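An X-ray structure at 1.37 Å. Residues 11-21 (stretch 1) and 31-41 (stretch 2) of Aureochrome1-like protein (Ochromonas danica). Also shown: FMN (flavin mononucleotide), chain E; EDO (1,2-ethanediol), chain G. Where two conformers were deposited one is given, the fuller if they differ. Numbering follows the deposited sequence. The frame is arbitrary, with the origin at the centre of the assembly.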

ATOM      1  N   LEU A  11     -13.676   0.837  -3.641  1.00 15.90           N
ATOM      2  CA  LEU A  11     -12.874   1.478  -2.590  1.00 16.29           C
ATOM      3  C   LEU A  11     -12.866   3.005  -2.766  1.00 16.34           C
ATOM      4  O   LEU A  11     -12.872   3.729  -1.779  1.00 17.35           O
ATOM      5  CB  LEU A  11     -11.457   0.924  -2.601  1.00 16.30           C
ATOM      6  CG  LEU A  11     -11.338  -0.532  -2.161  1.00 17.22           C
ATOM      7  CD1 LEU A  11      -9.950  -1.058  -2.509  1.00 17.35           C
ATOM      8  CD2 LEU A  11     -11.670  -0.702  -0.697  1.00 19.46           C
ATOM      9  N   GLN A  12     -12.915   3.447  -4.017  1.00 16.70           N
ATOM     10  CA  GLN A  12     -13.027   4.882  -4.327  0.50 18.14           C
ATOM     11  C   GLN A  12     -14.342   5.448  -3.768  1.00 18.92           C
ATOM     12  O   GLN A  12     -14.400   6.439  -3.052  1.00 19.79           O
ATOM     13  CB  GLN A  12     -12.992   5.055  -5.856  0.50 19.63           C
ATOM     14  CG  GLN A  12     -12.905   6.483  -6.377  0.50 21.58           C
ATOM     15  CD  GLN A  12     -12.986   6.554  -7.901  0.50 22.70           C
ATOM     16  OE1 GLN A  12     -13.792   5.875  -8.544  0.50 25.36           O
ATOM     17  NE2 GLN A  12     -12.114   7.360  -8.489  0.50 26.60           N
ATOM     18  N   THR A  13     -15.436   4.759  -4.092  1.00 19.59           N
ATOM     19  CA  THR A  13     -16.772   5.200  -3.695  1.00 21.15           C
ATOM     20  C   THR A  13     -16.907   5.206  -2.184  1.00 21.23           C
ATOM     21  O   THR A  13     -17.540   6.093  -1.588  1.00 23.67           O
ATOM     22  CB  THR A  13     -17.808   4.255  -4.315  1.00 22.36           C
ATOM     23  OG1 THR A  13     -17.724   4.347  -5.746  1.00 22.75           O
ATOM     24  CG2 THR A  13     -19.188   4.618  -3.864  1.00 24.18           C
ATOM     25  N   ALA A  14     -16.350   4.176  -1.547  1.00 21.44           N
ATOM     26  CA  ALA A  14     -16.353   4.064  -0.095  1.00 22.68           C
ATOM     27  C   ALA A  14     -15.338   4.972   0.622  1.00 21.43           C
ATOM     28  O   ALA A  14     -15.203   4.936   1.839  1.00 22.86           O
ATOM     29  CB  ALA A  14     -16.137   2.607   0.299  1.00 23.51           C
ATOM     30  N   GLN A  15     -14.595   5.783  -0.150  1.00 21.15           N
ATOM     31  CA  GLN A  15     -13.632   6.771   0.415  1.00 20.59           C
ATOM     32  C   GLN A  15     -12.560   6.134   1.307  1.00 19.27           C
ATOM     33  O   GLN A  15     -12.231   6.614   2.387  1.00 20.96           O
ATOM     34  CB  GLN A  15     -14.398   7.904   1.118  1.00 23.38           C
ATOM     35  CG  GLN A  15     -15.310   8.659   0.188  1.00 24.46           C
ATOM     36  CD  GLN A  15     -16.100   9.708   0.936  1.00 28.94           C
ATOM     37  OE1 GLN A  15     -17.168   9.429   1.457  1.00 34.80           O
ATOM     38  NE2 GLN A  15     -15.564  10.908   1.019  1.00 32.35           N
ATOM     39  N   GLN A  16     -12.030   5.012   0.818  1.00 17.87           N
ATOM     40  CA  GLN A  16     -10.973   4.296   1.484  1.00 17.60           C
ATOM     41  C   GLN A  16      -9.581   4.735   1.077  1.00 16.37           C
ATOM     42  O   GLN A  16      -9.424   5.574   0.173  1.00 15.96           O
ATOM     43  CB  GLN A  16     -11.180   2.792   1.268  1.00 19.17           C
ATOM     44  CG  GLN A  16     -12.525   2.303   1.782  1.00 22.15           C
ATOM     45  CD  GLN A  16     -12.710   2.510   3.275  1.00 22.30           C
ATOM     46  OE1 GLN A  16     -11.892   2.078   4.073  1.00 24.06           O
ATOM     47  NE2 GLN A  16     -13.786   3.202   3.654  1.00 26.72           N
ATOM     48  N   ASN A  17      -8.572   4.224   1.773  1.00 16.63           N
ATOM     49  CA  ASN A  17      -7.166   4.642   1.550  1.00 16.06           C
ATOM     50  C   ASN A  17      -6.513   3.561   0.709  1.00 15.78           C
ATOM     51  O   ASN A  17      -6.355   2.442   1.155  1.00 16.46           O
ATOM     52  CB  ASN A  17      -6.370   4.721   2.870  1.00 18.19           C
ATOM     53  CG  ASN A  17      -7.044   5.561   3.904  1.00 20.85           C
ATOM     54  OD1 ASN A  17      -7.735   6.525   3.582  1.00 22.00           O
ATOM     55  ND2 ASN A  17      -6.861   5.196   5.163  1.00 23.63           N
ATOM     56  N   PHE A  18      -6.101   3.880  -0.508  1.00 13.90           N
ATOM     57  CA  PHE A  18      -5.464   2.893  -1.326  1.00 13.67           C
ATOM     58  C   PHE A  18      -4.665   3.564  -2.424  1.00 13.45           C
ATOM     59  O   PHE A  18      -4.885   4.736  -2.757  1.00 14.14           O
ATOM     60  CB  PHE A  18      -6.501   1.901  -1.915  1.00 14.90           C
ATOM     61  CG  PHE A  18      -7.431   2.519  -2.931  1.00 14.48           C
ATOM     62  CD1 PHE A  18      -8.587   3.175  -2.504  1.00 14.99           C
ATOM     63  CD2 PHE A  18      -7.124   2.520  -4.300  1.00 15.51           C
ATOM     64  CE1 PHE A  18      -9.443   3.779  -3.421  1.00 15.65           C
ATOM     65  CE2 PHE A  18      -7.984   3.137  -5.212  1.00 17.46           C
ATOM     66  CZ  PHE A  18      -9.119   3.791  -4.759  1.00 17.05           C
ATOM     67  N   VAL A  19      -3.769   2.749  -2.998  1.00 13.15           N
ATOM     68  CA  VAL A  19      -3.013   3.092  -4.187  1.00 12.93           C
ATOM     69  C   VAL A  19      -2.997   1.913  -5.140  1.00 12.74           C
ATOM     70  O   VAL A  19      -3.234   0.771  -4.738  1.00 13.12           O
ATOM     71  CB  VAL A  19      -1.542   3.490  -3.887  1.00 13.84           C
ATOM     72  CG1 VAL A  19      -1.494   4.704  -2.982  1.00 14.75           C
ATOM     73  CG2 VAL A  19      -0.769   2.357  -3.311  1.00 14.53           C
ATOM     74  N   ILE A  20      -2.745   2.214  -6.404  1.00 12.92           N
ATOM     75  CA  ILE A  20      -2.532   1.226  -7.459  0.50 12.72           C
ATOM     76  C   ILE A  20      -1.125   1.460  -8.015  1.00 12.80           C
ATOM     77  O   ILE A  20      -0.785   2.618  -8.326  1.00 12.95           O
ATOM     78  CB  ILE A  20      -3.561   1.413  -8.607  0.50 14.19           C
ATOM     79  CG1 ILE A  20      -4.987   1.469  -8.039  0.50 14.24           C
ATOM     80  CG2 ILE A  20      -3.406   0.296  -9.612  0.50 14.85           C
ATOM     81  CD1 ILE A  20      -5.382   0.214  -7.299  0.50 13.90           C
ATOM     82  N   SER A  21      -0.332   0.387  -8.156  1.00 12.06           N
ATOM     83  CA  SER A  21       1.000   0.496  -8.750  1.00 12.44           C
ATOM     84  C   SER A  21       1.036  -0.249 -10.074  1.00 13.23           C
ATOM     85  O   SER A  21       0.136  -1.059 -10.374  1.00 13.97           O
ATOM     86  CB  SER A  21       2.089  -0.069  -7.834  1.00 14.64           C
ATOM     87  OG  SER A  21       2.100  -1.502  -7.858  1.00 15.32           O
TER
HETATM   88  N1  FMN E 401       5.057   0.159   1.747  1.00 14.14           N
HETATM   89  C2  FMN E 401       4.736   0.878   2.845  1.00 15.04           C
HETATM   90  O2  FMN E 401       5.605   1.013   3.737  1.00 15.88           O
HETATM   91  N3  FMN E 401       3.531   1.474   3.018  1.00 14.04           N
HETATM   92  C4  FMN E 401       2.531   1.365   2.092  1.00 13.47           C
HETATM   93  O4  FMN E 401       1.402   1.874   2.322  1.00 14.05           O
HETATM   94  C4A FMN E 401       2.828   0.646   0.899  1.00 12.54           C
HETATM   95  N5  FMN E 401       1.877   0.521  -0.080  1.00 12.87           N
HETATM   96  C5A FMN E 401       2.179  -0.246  -1.156  1.00 12.63           C
HETATM   97  C6  FMN E 401       1.221  -0.421  -2.178  1.00 12.73           C
HETATM   98  C7  FMN E 401       1.470  -1.177  -3.276  1.00 13.05           C
HETATM   99  C7M FMN E 401       0.385  -1.375  -4.359  1.00 14.11           C
HETATM  100  C8  FMN E 401       2.740  -1.829  -3.440  1.00 14.41           C
HETATM  101  C8M FMN E 401       3.023  -2.677  -4.637  1.00 15.82           C
HETATM  102  C9  FMN E 401       3.692  -1.672  -2.461  1.00 13.87           C
HETATM  103  C9A FMN E 401       3.452  -0.926  -1.316  1.00 13.55           C
HETATM  104  N10 FMN E 401       4.458  -0.716  -0.338  1.00 13.93           N
HETATM  105  C10 FMN E 401       4.129  -0.000   0.777  1.00 13.77           C
HETATM  106  C1' FMN E 401       5.722  -1.442  -0.386  1.00 14.58           C
HETATM  107  C2' FMN E 401       6.864  -0.754  -1.140  1.00 14.93           C
HETATM  108  O2' FMN E 401       6.310  -0.053  -2.264  1.00 16.28           O
HETATM  109  C3' FMN E 401       7.844  -1.805  -1.637  1.00 18.57           C
HETATM  110  O3' FMN E 401       7.188  -2.810  -2.428  1.00 19.98           O
HETATM  111  C4' FMN E 401       8.643  -2.492  -0.552  1.00 21.25           C
HETATM  112  O4' FMN E 401       9.261  -1.474   0.255  1.00 22.00           O
HETATM  113  C5' FMN E 401       9.773  -3.378  -1.175  1.00 23.93           C
HETATM  114  O5' FMN E 401      10.353  -2.714  -2.347  1.00 26.31           O
HETATM  115  P   FMN E 401      11.865  -3.120  -2.737  0.80 27.53           P
HETATM  116  O1P FMN E 401      12.242  -2.261  -3.880  0.80 27.92           O
HETATM  117  O2P FMN E 401      12.681  -2.885  -1.534  0.80 31.40           O
HETATM  118  O3P FMN E 401      11.755  -4.599  -3.084  0.80 31.28           O
HETATM  119  C1  EDO G 403     -10.011  14.157   3.061  1.00 37.17           C
HETATM  120  O1  EDO G 403     -11.233  14.899   2.933  1.00 52.55           O
HETATM  121  C2  EDO G 403     -10.270  12.870   3.832  1.00 38.70           C
HETATM  122  O2  EDO G 403      -9.923  11.709   3.067  1.00 37.50           O
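Stretch 2 31-41: VYASQGFLTLT

A serine placed just before a helix can do more than cap it: where a strand runs into a helix, the same hydroxyl can also tie the junction to the neighbouring strand. Residues 31-41 of this aureochrome1-like protein offer a compact example. Ser34 occupies the N-cap position, with chi1 in the p well, and its CA-to-CB bond points toward stretch 1. Its hydroxyl donates to the backbone carbonyl of Gln16 (Ser34 OG to Gln16 O, 2.8 Å) and accepts from the amide two residues further along (Phe18 N to Ser34 OG, 3.1 Å). The same oxygen accepts the capping bond from the first turn of its own helix, Phe37 N to Ser34 OG, at 3.2 Å. One side chain thus joins helix start and strand.

From this point the backbones run antiparallel. Ser34 N donates almost linearly to Phe18 O at 2.9 Å, and Ile20 N donates to Tyr32 O, also at 2.9 Å. Ile20 O receives Val31 N at 2.7 Å and, more weakly, Tyr32 N at 3.3 Å, so a single carbonyl serves two successive amides where the chain turns its corner at Val31. Val19 and Ala33 form the non-hydrogen-bonded pair between these links, their CA atoms 4.4 Å apart, whereas the CA atoms of the hydrogen-bonded pair Ile20 and Tyr32 lie 5.1 Å apart. Beside the narrower pair, Val19 CA approaches the carbonyl of the residue before Ala33, Tyr32 O, to 3.2 Å, a CA-H...O contact that supplements the ladder.

Beyond Ser34 the strand gives way to a helix, which runs from Gln35 to Thr41, and the loop before the first strand lies against its opening turn. A water bridges the two, donating to Gln16 O at 2.7 Å and accepting from Gly36 N at 2.9 Å. The lack of a side chain at Gly36 matters here: Asn17 OD1 comes within 3.0 Å of Gly36 C, and an ideal CB would lie 2.2 Å from Asn17 OD1 and 2.8 Å from Gln16 O, clashing with both. Outside this register, Gln12, still in the preceding helix, reaches out with its amide to make a weak hydrogen bond, Gln12 NE2 to Tyr32 OH, at 2.7 Å.

Packing follows the alternation of the strands. On the face shared by Val19 and Ala33, Val19 CG1 lies 4.0 Å from Ala33 CB and sits almost squarely over the Phe37 ring, 3.7 Å from Phe37 CD1. On the face of Ile20 and Tyr32, Ile20 CG1 meets Tyr32 CB at 3.9 Å. The Phe18 and Tyr32 rings are nearly parallel but slid apart, with Phe18 CE2 and Tyr32 CE1 3.8 Å from each other; Ser34 CB covers one face of the Phe18 ring, 3.5 Å from Phe18 CE1. The flavin adjoins the first strand, where Val19 CG2 approaches FMN C6 to 3.6 Å.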

ATOM      1  N   VAL A  31       0.414   4.622  -9.756  1.00 12.75           N
ATOM      2  CA  VAL A  31      -0.270   5.199 -10.916  1.00 13.26           C
ATOM      3  C   VAL A  31      -1.669   5.754 -10.537  1.00 12.91           C
ATOM      4  O   VAL A  31      -2.281   6.437 -11.376  1.00 14.06           O
ATOM      5  CB  VAL A  31      -0.384   4.254 -12.135  1.00 14.62           C
ATOM      6  CG1 VAL A  31       0.989   3.971 -12.727  1.00 16.20           C
ATOM      7  CG2 VAL A  31      -1.127   2.979 -11.759  1.00 15.38           C
ATOM      8  N   TYR A  32      -2.145   5.513  -9.317  1.00 13.24           N
ATOM      9  CA  TYR A  32      -3.406   6.066  -8.857  1.00 13.31           C
ATOM     10  C   TYR A  32      -3.317   6.090  -7.327  1.00 12.55           C
ATOM     11  O   TYR A  32      -2.879   5.092  -6.712  1.00 13.09           O
ATOM     12  CB  TYR A  32      -4.609   5.176  -9.282  1.00 14.47           C
ATOM     13  CG  TYR A  32      -5.921   5.812  -8.939  1.00 16.41           C
ATOM     14  CD1 TYR A  32      -6.494   5.628  -7.683  1.00 16.53           C
ATOM     15  CD2 TYR A  32      -6.572   6.644  -9.866  1.00 16.82           C
ATOM     16  CE1 TYR A  32      -7.692   6.283  -7.330  1.00 19.15           C
ATOM     17  CE2 TYR A  32      -7.754   7.279  -9.548  1.00 20.68           C
ATOM     18  CZ  TYR A  32      -8.294   7.106  -8.278  1.00 21.19           C
ATOM     19  OH  TYR A  32      -9.488   7.761  -7.979  1.00 28.49           O
ATOM     20  N   ALA A  33      -3.755   7.181  -6.705  1.00 12.89           N
ATOM     21  CA  ALA A  33      -3.806   7.259  -5.232  1.00 13.31           C
ATOM     22  C   ALA A  33      -5.103   7.883  -4.827  1.00 14.30           C
ATOM     23  O   ALA A  33      -5.520   8.892  -5.396  1.00 15.29           O
ATOM     24  CB  ALA A  33      -2.647   8.085  -4.679  1.00 14.09           C
ATOM     25  N   SER A  34      -5.770   7.268  -3.855  1.00 13.37           N
ATOM     26  CA  SER A  34      -7.041   7.818  -3.398  1.00 13.76           C
ATOM     27  C   SER A  34      -6.907   9.031  -2.518  1.00 14.14           C
ATOM     28  O   SER A  34      -5.867   9.238  -1.868  1.00 14.27           O
ATOM     29  CB  SER A  34      -7.860   6.781  -2.632  1.00 13.98           C
ATOM     30  OG  SER A  34      -7.334   6.553  -1.343  1.00 14.19           O
ATOM     31  N   GLN A  35      -7.957   9.824  -2.416  1.00 15.21           N
ATOM     32  CA  GLN A  35      -7.981  10.941  -1.501  1.00 16.40           C
ATOM     33  C   GLN A  35      -7.657  10.547  -0.080  1.00 16.54           C
ATOM     34  O   GLN A  35      -6.955  11.259   0.611  1.00 16.92           O
ATOM     35  CB  GLN A  35      -9.335  11.693  -1.564  1.00 18.98           C
ATOM     36  CG  GLN A  35      -9.380  12.896  -0.623  1.00 21.74           C
ATOM     37  CD  GLN A  35      -8.366  13.950  -0.988  1.00 23.57           C
ATOM     38  OE1 GLN A  35      -8.435  14.484  -2.106  1.00 27.89           O
ATOM     39  NE2 GLN A  35      -7.387  14.230  -0.088  1.00 25.30           N
ATOM     40  N   GLY A  36      -8.165   9.404   0.350  1.00 16.38           N
ATOM     41  CA  GLY A  36      -7.920   8.930   1.702  1.00 16.20           C
ATOM     42  C   GLY A  36      -6.441   8.700   1.952  1.00 15.92           C
ATOM     43  O   GLY A  36      -5.947   8.998   3.038  1.00 17.40           O
ATOM     44  N   PHE A  37      -5.757   8.116   0.978  1.00 15.20           N
ATOM     45  CA  PHE A  37      -4.300   7.919   1.083  1.00 15.37           C
ATOM     46  C   PHE A  37      -3.580   9.254   1.235  1.00 15.44           C
ATOM     47  O   PHE A  37      -2.664   9.410   2.062  1.00 16.12           O
ATOM     48  CB  PHE A  37      -3.767   7.183  -0.127  1.00 15.56           C
ATOM     49  CG  PHE A  37      -2.279   6.972  -0.130  1.00 14.99           C
ATOM     50  CD1 PHE A  37      -1.721   5.866   0.496  1.00 14.80           C
ATOM     51  CD2 PHE A  37      -1.447   7.852  -0.784  1.00 15.77           C
ATOM     52  CE1 PHE A  37      -0.354   5.656   0.493  1.00 14.85           C
ATOM     53  CE2 PHE A  37      -0.073   7.630  -0.783  1.00 15.22           C
ATOM     54  CZ  PHE A  37       0.471   6.541  -0.167  1.00 15.31           C
ATOM     55  N   LEU A  38      -3.988  10.234   0.460  1.00 15.53           N
ATOM     56  CA  LEU A  38      -3.374  11.567   0.524  1.00 16.29           C
ATOM     57  C   LEU A  38      -3.587  12.177   1.891  1.00 16.89           C
ATOM     58  O   LEU A  38      -2.677  12.782   2.461  1.00 17.94           O
ATOM     59  CB  LEU A  38      -3.899  12.468  -0.584  1.00 16.50           C
ATOM     60  CG  LEU A  38      -3.780  11.945  -2.004  1.00 17.39           C
ATOM     61  CD1 LEU A  38      -4.440  12.911  -2.967  1.00 18.27           C
ATOM     62  CD2 LEU A  38      -2.348  11.623  -2.403  1.00 16.41           C
ATOM     63  N   THR A  39      -4.802  12.086   2.423  1.00 17.48           N
ATOM     64  CA  THR A  39      -5.096  12.656   3.722  1.00 18.79           C
ATOM     65  C   THR A  39      -4.344  11.944   4.841  1.00 18.15           C
ATOM     66  O   THR A  39      -3.784  12.612   5.727  1.00 20.32           O
ATOM     67  CB  THR A  39      -6.584  12.646   3.986  1.00 21.11           C
ATOM     68  OG1 THR A  39      -7.190  13.419   2.942  1.00 23.38           O
ATOM     69  CG2 THR A  39      -6.914  13.256   5.347  1.00 22.76           C
ATOM     70  N   LEU A  40      -4.285  10.628   4.761  1.00 17.62           N
ATOM     71  CA  LEU A  40      -3.571   9.814   5.765  1.00 17.82           C
ATOM     72  C   LEU A  40      -2.096  10.188   5.813  1.00 17.64           C
ATOM     73  O   LEU A  40      -1.533  10.346   6.883  1.00 19.84           O
ATOM     74  CB  LEU A  40      -3.704   8.330   5.422  1.00 18.99           C
ATOM     75  CG  LEU A  40      -2.817   7.353   6.191  1.00 19.88           C
ATOM     76  CD1 LEU A  40      -3.207   7.381   7.666  1.00 22.03           C
ATOM     77  CD2 LEU A  40      -2.968   5.959   5.577  1.00 20.11           C
ATOM     78  N   THR A  41      -1.468  10.258   4.647  1.00 17.08           N
ATOM     79  CA  THR A  41      -0.029  10.423   4.562  1.00 16.55           C
ATOM     80  C   THR A  41       0.440  11.869   4.536  1.00 17.56           C
ATOM     81  O   THR A  41       1.649  12.116   4.801  1.00 17.62           O
ATOM     82  CB  THR A  41       0.528   9.708   3.326  1.00 15.91           C
ATOM     83  OG1 THR A  41       0.082  10.374   2.131  1.00 16.08           O
ATOM     84  CG2 THR A  41       0.196   8.247   3.318  1.00 16.18           C
TER
HETATM   85  O   HOH W   1     -10.535   7.964  -0.528  1.00 16.88           O